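Bd3459 (Bdellovibrio bacteriovorus, PDB 5CEC) is a predatory endopeptidase, probably serine-type and related to D-Ala-D-Ala carboxypeptidases, that is bound by the ankyrin-repeat immunity protein Bd3460. Local coordinates at residues A[150-155]-A[244-249]; A[201-206]-A[432-437]; A[271-274]-A[278-281]; A[286-289]-A[293-296]. The protein carries 1 engineered substitution. All blocks are in the same frame, centred on the assembly; numbering follows the deposited sequence.

In the fold
The centre of contact 1 is about 6 Å from that of the chain, deepest of the four; contact 4 follows at about 16 Å, and contacts 2 and 3 lie far out at about 22 Å. All are partly buried. Contacts 1 and 2 share helix 118-130 as a neighbour, and their segments alternate along the chain. Contacts 3 and 4 follow one another on either side of strand 284-285, and contacts 1, 3 and 4 all border helix 72-84. Chemistry varies with place: a charged pair beside bound sulfate in contact 1, a tyrosine hydroxyl and a water in contact 2, mostly backbone and alanine packing at a helix end in contact 3, and an amide-carboxylate bond across a loop in contact 4.

Contact 1 (A[150-155]-A[244-249]); sequences LAEEKP and LKRMNN. With SO4 (sulfate ion), chain D; SO4 (sulfate ion), chain H.
A salt bridge between Glu152 and Arg246 borders a bound sulfate, probably from the crystallisation liquor, and ties the turn 150-153 to helix 240-250, which ends just before what is probably the SxN-type motif of this family. Arg246 grips side-on: its NE lies 2.8 Å and its NH2 3.1 Å from the same atom, Glu152 OE1. NE meets that oxygen nearly along its C-O axis, NH2 from above the carboxylate plane. The oxygen sits at the guanidinium edge, close to its plane, while the carboxylate is turned 78° against that plane. Arg246 has CG anti to its N (chi1 -177°) and bends at chi2, which carries the guanidinium across to the loop. The chain D sulfate takes another edge, Arg246 NH1 to sulfate O2 at 3.0 Å, almost straight, and Arg246 NH2 to sulfate O3 at 2.9 Å. The second carboxylate oxygen, Glu152 OE2, bonds to Asn119. On the same loop, Lys154 NZ reaches O2 of the chain H sulfate at 3.0 Å and also bonds to Asn75 of the Bd3460 chain. Held along two edges, the Arg246 guanidinium probably has its rotation fixed; Glu152 and the sulfate probably balance its charge.

Contact 2 (A[201-206]-A[432-437]); sequences IGVQMS and YSYLTK
Tyr434 meets the loop after helix 188-200 through its hydroxyl, which reaches the backbone between Gly202 and Gln204. The tight part is polar and precise: Gln204 N donates to Tyr434 OH at 2.8 Å with a nearly straight N-H...O angle of 172°, and the donor lies at the ring edge, in its plane. Directly beside the bond, Val203 CA comes within 3.4 Å of Tyr434 OH. Val203 CG1, anti to its own N (chi1 174°), stands 4.2 Å from Tyr434 CZ and meets the ring obliquely as the two side chains run antiparallel alongside one another. Val203 is buried, its side chain also packing on Phe123 of helix 118-130, Ala198 of helix 188-200 and Phe429.

The outer part is looser and wet. A water, also in the ring plane, lies 2.7 Å from Tyr434 OH and donates to Gly202 O at 2.7 Å, bridging the phenol to the residue that closes helix 188-200: Gly202, with positive phi, is the C-prime residue of a Schellman motif. Gln204 is exposed; of its side chain, only CB comes near the hydroxyl, at 3.7 Å from Tyr434 OH, while the extended chain runs on beyond the contact. Past the tyrosine, Thr436 OG1 donates to Tyr434 O at 2.7 Å, where the chain enters edge strand 436-437 beside strand 231-236. The phenol thus carries two bonds at its oxygen, one to backbone and one to water, and the helix end and the C-terminal tail are joined by these two hydrogen bonds at one hydroxyl, backed by Val203.

Contact 3 (A[271-274]-A[278-281]); sequences AYIA and QADT
Ile273 and Ala274, close to the C-terminal end of helix 265-277, pack against Gln278 and Ala279, where the chain leaves it. Ile273 has CG1 roughly anti to its backbone N (chi1 -150°) and a bent chi2. Both its CG1 and CG2 lie near Ala279 CB, Ile273 CG1 at 4.4 Å, a loose apolar contact, and both residues also rest on Ile284 of strand 284-285. Ala279 CB itself stands 3.9 Å from the helical carbonyl Ile273 O. Ala274 meets the carbonyl of Ala279 instead: its CA makes a CA-H...O contact of 3.3 Å to Ala279 O, and its CB lies 3.5 Å from that oxygen.

This is the C-terminal end of a helix, which the chain leaves by way of Gln278, the first residue with positive phi; its N gives only a weak hydrogen bond to Ala274 O, 2.9 Å long with a poor angle of 124°. The Gln278 CB points away from the helix, yet a bend at chi2 (66°) curls the chain back, and its amide NE2 ends 3.7 Å from Ala274 O, too far for a hydrogen bond. On the helix, Tyr272 stacks with Trp79 of helix 72-84.

Contact 4 (A[286-289]-A[293-296]); sequences FHNG and NEGS
The amide of Asn288 and the carboxylate of Glu294 meet with their planes 75° apart: the carboxylate oxygen lies near the amide plane, and the amide nitrogen stands above the carboxylate plane. Asn288 ND2 donates to Glu294 OE1 at 2.8 Å with an N-H...O angle of 157°. Asn288 CB lies 3.6 Å from Glu294 OE1. Asn288 has its CG lodged between the backbone N and the carbonyl carbon (chi1 65°), and a bend at chi2 turns the Glu294 carboxylate to Asn288. Beside it, His287 CB lies 4.3 Å from Glu294 CG, while its imidazole leads away.

Both ends of the Asn288 amide are held: ND2 also bonds to Asn292 O, and OD1 accepts from Gly291 N. Those bonds settle which end is oxygen and fix its rotation. Asn293 forms an Asx turn, Asn293 OD1 taking Gly295 N at 2.8 Å, and Asn293 ND2 donates to Ser296 O at 3.0 Å. The contact thus pins together two parts of one loop close to the probable catalytic centre: the Asn288 side chain lies near, without touching, what is probably the SxxK active-site motif of this family. The loop runs from strand 284-285 to strand 304-306, with Asn293 OD1 also bonded to Val301 N. Gly289 O bonds to Thr76 OG1 of helix 72-84, and Asn288 touches Asp257 of helix 253-262, which sets the loop against both helices.

Contact 1 (A[150-155]-A[244-249])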
# COMPACT_ATOMS: atom_id res chain seq x y z
N LEU A 150 6.97 -13.95 5.15
CA LEU A 150 6.10 -13.23 4.22
C LEU A 150 5.95 -11.73 4.58
O LEU A 150 4.97 -11.08 4.18
CB LEU A 150 4.74 -13.93 4.09
CG LEU A 150 4.81 -15.37 3.59
CD1 LEU A 150 3.41 -15.95 3.56
CD2 LEU A 150 5.49 -15.51 2.23
N ALA A 151 6.95 -11.16 5.26
CA ALA A 151 6.88 -9.76 5.73
C ALA A 151 6.45 -8.75 4.66
O ALA A 151 5.83 -7.76 4.99
CB ALA A 151 8.22 -9.35 6.29
N GLU A 152 6.90 -8.95 3.42
CA GLU A 152 6.59 -8.09 2.29
C GLU A 152 5.59 -8.62 1.30
O GLU A 152 5.52 -8.10 0.19
CB GLU A 152 7.82 -7.99 1.39
CG GLU A 152 9.00 -7.46 2.00
CD GLU A 152 10.03 -7.12 0.96
OE1 GLU A 152 9.88 -6.07 0.35
OE2 GLU A 152 10.99 -7.87 0.85
N GLU A 153 4.85 -9.64 1.69
CA GLU A 153 4.00 -10.37 0.77
C GLU A 153 2.61 -10.54 1.35
O GLU A 153 2.39 -10.38 2.53
CB GLU A 153 4.66 -11.72 0.43
CG GLU A 153 5.95 -11.56 -0.36
CD GLU A 153 6.81 -12.81 -0.36
OE1 GLU A 153 6.30 -13.91 -0.67
OE2 GLU A 153 8.00 -12.68 -0.06
N LYS A 154 1.68 -10.90 0.50
CA LYS A 154 0.32 -11.19 0.90
C LYS A 154 0.35 -12.56 1.55
O LYS A 154 1.08 -13.45 1.06
CB LYS A 154 -0.58 -11.24 -0.33
CG LYS A 154 -0.57 -9.94 -1.08
CD LYS A 154 -1.54 -9.94 -2.20
CE LYS A 154 -1.51 -8.57 -2.82
NZ LYS A 154 -2.35 -8.52 -4.01
N PRO A 155 -0.39 -12.78 2.63
CA PRO A 155 -1.39 -11.89 3.21
C PRO A 155 -0.91 -11.00 4.35
O PRO A 155 -1.73 -10.37 5.02
CB PRO A 155 -2.42 -12.88 3.76
CG PRO A 155 -1.59 -14.02 4.21
CD PRO A 155 -0.46 -14.12 3.23
N LEU A 244 10.48 2.64 5.27
CA LEU A 244 9.25 3.43 5.30
C LEU A 244 8.62 3.58 3.91
O LEU A 244 7.41 3.42 3.75
CB LEU A 244 9.50 4.81 5.92
CG LEU A 244 9.88 4.78 7.39
CD1 LEU A 244 10.42 6.12 7.81
CD2 LEU A 244 8.74 4.39 8.31
N LYS A 245 9.46 3.83 2.91
CA LYS A 245 8.98 3.91 1.53
C LYS A 245 8.28 2.61 1.13
O LYS A 245 7.18 2.64 0.56
CB LYS A 245 10.13 4.20 0.56
CG LYS A 245 9.73 4.41 -0.88
CD LYS A 245 9.17 5.77 -1.17
CE LYS A 245 8.65 5.85 -2.60
NZ LYS A 245 8.19 7.20 -3.01
N ARG A 246 8.93 1.47 1.41
CA ARG A 246 8.31 0.17 1.09
C ARG A 246 6.96 0.05 1.83
O ARG A 246 5.94 -0.31 1.23
CB ARG A 246 9.23 -0.96 1.47
CG ARG A 246 8.72 -2.33 1.12
CD ARG A 246 8.47 -2.52 -0.36
NE ARG A 246 8.38 -3.94 -0.71
CZ ARG A 246 7.90 -4.40 -1.86
NH1 ARG A 246 7.32 -3.61 -2.76
NH2 ARG A 246 7.96 -5.69 -2.07
N MET A 247 6.97 0.38 3.13
CA MET A 247 5.74 0.27 3.93
C MET A 247 4.61 1.11 3.34
O MET A 247 3.46 0.65 3.26
CB MET A 247 6.05 0.73 5.34
CG MET A 247 4.83 0.76 6.24
SD MET A 247 5.18 1.43 7.89
CE MET A 247 5.36 3.15 7.54
N ASN A 248 4.92 2.36 3.01
CA ASN A 248 3.91 3.29 2.55
C ASN A 248 3.54 3.11 1.08
O ASN A 248 2.50 3.61 0.64
CB ASN A 248 4.32 4.73 2.87
CG ASN A 248 4.25 5.02 4.34
OD1 ASN A 248 3.36 4.49 5.03
ND2 ASN A 248 5.18 5.83 4.83
N ASN A 249 4.35 2.36 0.32
CA ASN A 249 3.96 1.99 -1.05
C ASN A 249 2.93 0.86 -0.98
O ASN A 249 1.88 0.93 -1.65
CB ASN A 249 5.16 1.49 -1.87
CG ASN A 249 5.98 2.58 -2.51
OD1 ASN A 249 5.63 3.74 -2.51
ND2 ASN A 249 7.13 2.17 -3.07
S SO4 D . 6.38 -6.19 -5.45
O1 SO4 D . 6.26 -6.57 -6.87
O2 SO4 D . 6.23 -4.72 -5.31
O3 SO4 D . 7.64 -6.66 -4.83
O4 SO4 D . 5.22 -6.78 -4.72
S SO4 H . -0.55 -10.98 -6.49
O1 SO4 H . 0.37 -10.87 -7.66
O2 SO4 H . -1.63 -9.96 -6.55
O3 SO4 H . -1.14 -12.33 -6.47
O4 SO4 H . 0.30 -10.80 -5.28

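Contact 2 (A[201-206]-A[432-437])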
# COMPACT_ATOMS: atom_id res chain seq x y z
N ILE A 201 20.03 -1.73 -8.11
CA ILE A 201 20.51 -0.78 -7.09
C ILE A 201 21.99 -1.02 -6.74
O ILE A 201 22.46 -0.52 -5.73
CB ILE A 201 19.60 -0.75 -5.84
CG1 ILE A 201 19.66 -2.05 -5.03
CG2 ILE A 201 18.15 -0.44 -6.23
CD1 ILE A 201 19.08 -1.89 -3.63
N GLY A 202 22.70 -1.76 -7.57
CA GLY A 202 24.14 -1.90 -7.41
C GLY A 202 24.61 -2.91 -6.39
O GLY A 202 25.71 -2.79 -5.90
N VAL A 203 23.76 -3.87 -6.01
CA VAL A 203 24.10 -4.88 -5.03
C VAL A 203 24.35 -6.22 -5.71
O VAL A 203 23.52 -6.69 -6.51
CB VAL A 203 22.96 -5.03 -3.99
CG1 VAL A 203 23.23 -6.20 -3.02
CG2 VAL A 203 22.75 -3.74 -3.22
N GLN A 204 25.47 -6.85 -5.35
CA GLN A 204 25.87 -8.15 -5.84
C GLN A 204 25.31 -9.27 -4.98
O GLN A 204 25.26 -9.15 -3.75
CB GLN A 204 27.40 -8.22 -5.85
CG GLN A 204 28.03 -9.52 -6.27
CD GLN A 204 29.50 -9.54 -5.94
OE1 GLN A 204 30.25 -8.66 -6.36
NE2 GLN A 204 29.92 -10.52 -5.14
N MET A 205 24.84 -10.33 -5.62
CA MET A 205 24.33 -11.52 -4.95
C MET A 205 24.89 -12.77 -5.62
O MET A 205 25.20 -12.76 -6.82
CB MET A 205 22.80 -11.51 -4.92
CG MET A 205 22.22 -10.37 -4.10
SD MET A 205 20.43 -10.43 -3.97
CE MET A 205 20.20 -11.83 -2.90
N SER A 206 24.94 -13.84 -4.84
CA SER A 206 25.45 -15.12 -5.31
C SER A 206 24.51 -15.73 -6.36
O SER A 206 23.31 -15.49 -6.34
CB SER A 206 25.68 -16.06 -4.12
OG SER A 206 24.48 -16.53 -3.59
N TYR A 432 25.23 -0.90 1.30
CA TYR A 432 25.94 -0.86 2.59
C TYR A 432 25.54 -1.98 3.54
O TYR A 432 26.00 -2.02 4.68
CB TYR A 432 25.81 0.52 3.25
CG TYR A 432 26.40 1.60 2.37
CD1 TYR A 432 27.79 1.84 2.35
CD2 TYR A 432 25.59 2.36 1.53
CE1 TYR A 432 28.33 2.81 1.52
CE2 TYR A 432 26.13 3.35 0.72
CZ TYR A 432 27.49 3.55 0.71
OH TYR A 432 28.03 4.52 -0.10
N SER A 433 24.73 -2.92 3.05
CA SER A 433 24.23 -4.02 3.87
C SER A 433 25.12 -5.24 3.90
O SER A 433 24.85 -6.16 4.66
CB SER A 433 22.84 -4.45 3.39
OG SER A 433 21.89 -3.38 3.51
N TYR A 434 26.17 -5.26 3.09
CA TYR A 434 27.06 -6.41 3.06
C TYR A 434 27.56 -6.75 4.46
O TYR A 434 27.83 -5.87 5.27
CB TYR A 434 28.24 -6.15 2.15
CG TYR A 434 27.88 -5.96 0.69
CD1 TYR A 434 27.46 -7.03 -0.08
CD2 TYR A 434 28.00 -4.71 0.07
CE1 TYR A 434 27.17 -6.88 -1.41
CE2 TYR A 434 27.70 -4.55 -1.27
CZ TYR A 434 27.27 -5.64 -2.00
OH TYR A 434 26.99 -5.53 -3.34
N LEU A 435 27.70 -8.04 4.74
CA LEU A 435 28.22 -8.47 6.03
C LEU A 435 29.61 -7.97 6.20
O LEU A 435 30.48 -8.26 5.39
CB LEU A 435 28.33 -9.97 6.14
CG LEU A 435 27.26 -10.85 6.63
CD1 LEU A 435 27.74 -12.30 6.66
CD2 LEU A 435 26.79 -10.40 8.02
N THR A 436 29.85 -7.29 7.32
CA THR A 436 31.13 -6.64 7.54
C THR A 436 31.51 -6.78 9.01
O THR A 436 30.65 -6.81 9.88
CB THR A 436 31.01 -5.17 7.16
OG1 THR A 436 30.38 -5.09 5.87
CG2 THR A 436 32.37 -4.52 7.09
N LYS A 437 32.80 -6.88 9.30
CA LYS A 437 33.25 -6.90 10.68
C LYS A 437 32.80 -5.66 11.40
O LYS A 437 32.84 -4.56 10.83
CB LYS A 437 34.77 -6.96 10.74
CG LYS A 437 35.36 -8.34 10.56
CD LYS A 437 36.82 -8.40 11.04
CE LYS A 437 36.94 -8.31 12.56
NZ LYS A 437 38.34 -8.27 13.06
O HOH W 1 27.91 -3.28 -4.45

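Contact 3 (A[271-274]-A[278-281])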
# COMPACT_ATOMS: atom_id res chain seq x y z
N ALA A 271 2.62 9.19 24.88
CA ALA A 271 3.57 10.17 25.45
C ALA A 271 4.25 11.00 24.35
O ALA A 271 4.41 12.21 24.48
CB ALA A 271 4.60 9.46 26.31
N TYR A 272 4.65 10.32 23.28
CA TYR A 272 5.29 11.00 22.16
C TYR A 272 4.40 12.09 21.57
O TYR A 272 4.83 13.23 21.38
CB TYR A 272 5.69 10.02 21.04
CG TYR A 272 6.03 10.70 19.74
CD1 TYR A 272 7.24 11.35 19.55
CD2 TYR A 272 5.12 10.72 18.67
CE1 TYR A 272 7.52 12.03 18.36
CE2 TYR A 272 5.41 11.40 17.49
CZ TYR A 272 6.61 12.05 17.33
OH TYR A 272 6.88 12.68 16.15
N ILE A 273 3.17 11.73 21.27
CA ILE A 273 2.28 12.65 20.59
C ILE A 273 1.84 13.81 21.51
O ILE A 273 1.66 14.92 21.03
CB ILE A 273 1.13 11.89 19.90
CG1 ILE A 273 0.65 12.62 18.65
CG2 ILE A 273 -0.00 11.60 20.86
CD1 ILE A 273 1.61 12.56 17.49
N ALA A 274 1.74 13.54 22.81
CA ALA A 274 1.45 14.58 23.78
C ALA A 274 2.59 15.58 23.82
O ALA A 274 2.36 16.79 23.84
CB ALA A 274 1.20 13.98 25.16
N GLN A 278 1.17 18.40 21.79
CA GLN A 278 0.30 18.82 22.90
C GLN A 278 -1.10 18.24 22.63
O GLN A 278 -2.12 18.88 22.89
CB GLN A 278 0.30 20.35 23.09
CG GLN A 278 1.64 20.91 23.54
CD GLN A 278 2.73 20.76 22.48
OE1 GLN A 278 2.60 21.28 21.37
NE2 GLN A 278 3.79 20.02 22.80
N ALA A 279 -1.12 17.02 22.10
CA ALA A 279 -2.33 16.31 21.77
C ALA A 279 -2.68 15.36 22.90
O ALA A 279 -1.82 14.96 23.69
CB ALA A 279 -2.14 15.54 20.47
N ASP A 280 -3.95 15.03 22.99
CA ASP A 280 -4.38 13.98 23.90
C ASP A 280 -5.34 13.02 23.19
O ASP A 280 -5.46 13.05 21.95
CB ASP A 280 -4.94 14.62 25.17
CG ASP A 280 -6.12 15.53 24.90
OD1 ASP A 280 -6.88 15.29 23.95
OD2 ASP A 280 -6.30 16.50 25.66
N THR A 281 -6.03 12.18 23.96
CA THR A 281 -6.95 11.16 23.42
C THR A 281 -8.07 11.72 22.56
O THR A 281 -8.54 11.06 21.64
CB THR A 281 -7.69 10.37 24.54
OG1 THR A 281 -8.72 11.19 25.12
CG2 THR A 281 -6.76 9.87 25.58

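Contact 4 (A[286-289]-A[293-296])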
# COMPACT_ATOMS: atom_id res chain seq x y z
N PHE A 286 -4.60 5.93 19.28
CA PHE A 286 -4.03 4.81 18.57
C PHE A 286 -3.99 3.55 19.43
O PHE A 286 -3.86 3.60 20.67
CB PHE A 286 -2.60 5.13 18.12
CG PHE A 286 -2.49 5.74 16.74
CD1 PHE A 286 -3.41 6.70 16.29
CD2 PHE A 286 -1.46 5.36 15.89
CE1 PHE A 286 -3.28 7.24 15.01
CE2 PHE A 286 -1.34 5.92 14.62
CZ PHE A 286 -2.24 6.85 14.18
N HIS A 287 -4.08 2.41 18.76
CA HIS A 287 -3.86 1.13 19.38
C HIS A 287 -2.85 0.27 18.63
O HIS A 287 -2.44 -0.76 19.17
CB HIS A 287 -5.19 0.37 19.50
CG HIS A 287 -6.28 1.18 20.11
ND1 HIS A 287 -6.42 1.29 21.47
CD2 HIS A 287 -7.22 1.99 19.57
CE1 HIS A 287 -7.41 2.10 21.75
NE2 HIS A 287 -7.93 2.53 20.61
N ASN A 288 -2.48 0.65 17.40
CA ASN A 288 -1.49 -0.08 16.65
C ASN A 288 -0.87 0.87 15.65
O ASN A 288 -1.28 2.03 15.54
CB ASN A 288 -2.08 -1.36 16.02
CG ASN A 288 -3.15 -1.08 14.98
OD1 ASN A 288 -3.19 -0.05 14.35
ND2 ASN A 288 -4.05 -2.03 14.82
N GLY A 289 0.12 0.39 14.92
CA GLY A 289 0.83 1.23 13.98
C GLY A 289 0.23 1.27 12.59
O GLY A 289 0.52 2.16 11.81
N ASN A 293 -8.27 -3.02 12.16
CA ASN A 293 -9.12 -3.32 13.29
C ASN A 293 -8.44 -4.19 14.32
O ASN A 293 -8.04 -5.30 14.01
CB ASN A 293 -10.36 -4.01 12.77
CG ASN A 293 -11.45 -4.13 13.81
OD1 ASN A 293 -11.31 -3.71 14.97
ND2 ASN A 293 -12.56 -4.73 13.41
N GLU A 294 -8.34 -3.67 15.54
CA GLU A 294 -7.72 -4.33 16.68
C GLU A 294 -8.78 -5.15 17.47
O GLU A 294 -8.42 -5.95 18.31
CB GLU A 294 -7.01 -3.25 17.53
CG GLU A 294 -5.94 -3.70 18.52
CD GLU A 294 -4.62 -4.18 17.90
OE1 GLU A 294 -4.38 -4.07 16.68
OE2 GLU A 294 -3.78 -4.69 18.67
N GLY A 295 -10.07 -4.97 17.16
CA GLY A 295 -11.17 -5.71 17.82
C GLY A 295 -11.90 -6.63 16.85
O GLY A 295 -11.29 -7.19 15.94
N SER A 296 -13.21 -6.78 17.02
CA SER A 296 -14.00 -7.67 16.19
C SER A 296 -14.79 -6.87 15.18
O SER A 296 -14.79 -5.63 15.20
CB SER A 296 -14.96 -8.45 17.05
OG SER A 296 -15.93 -7.57 17.57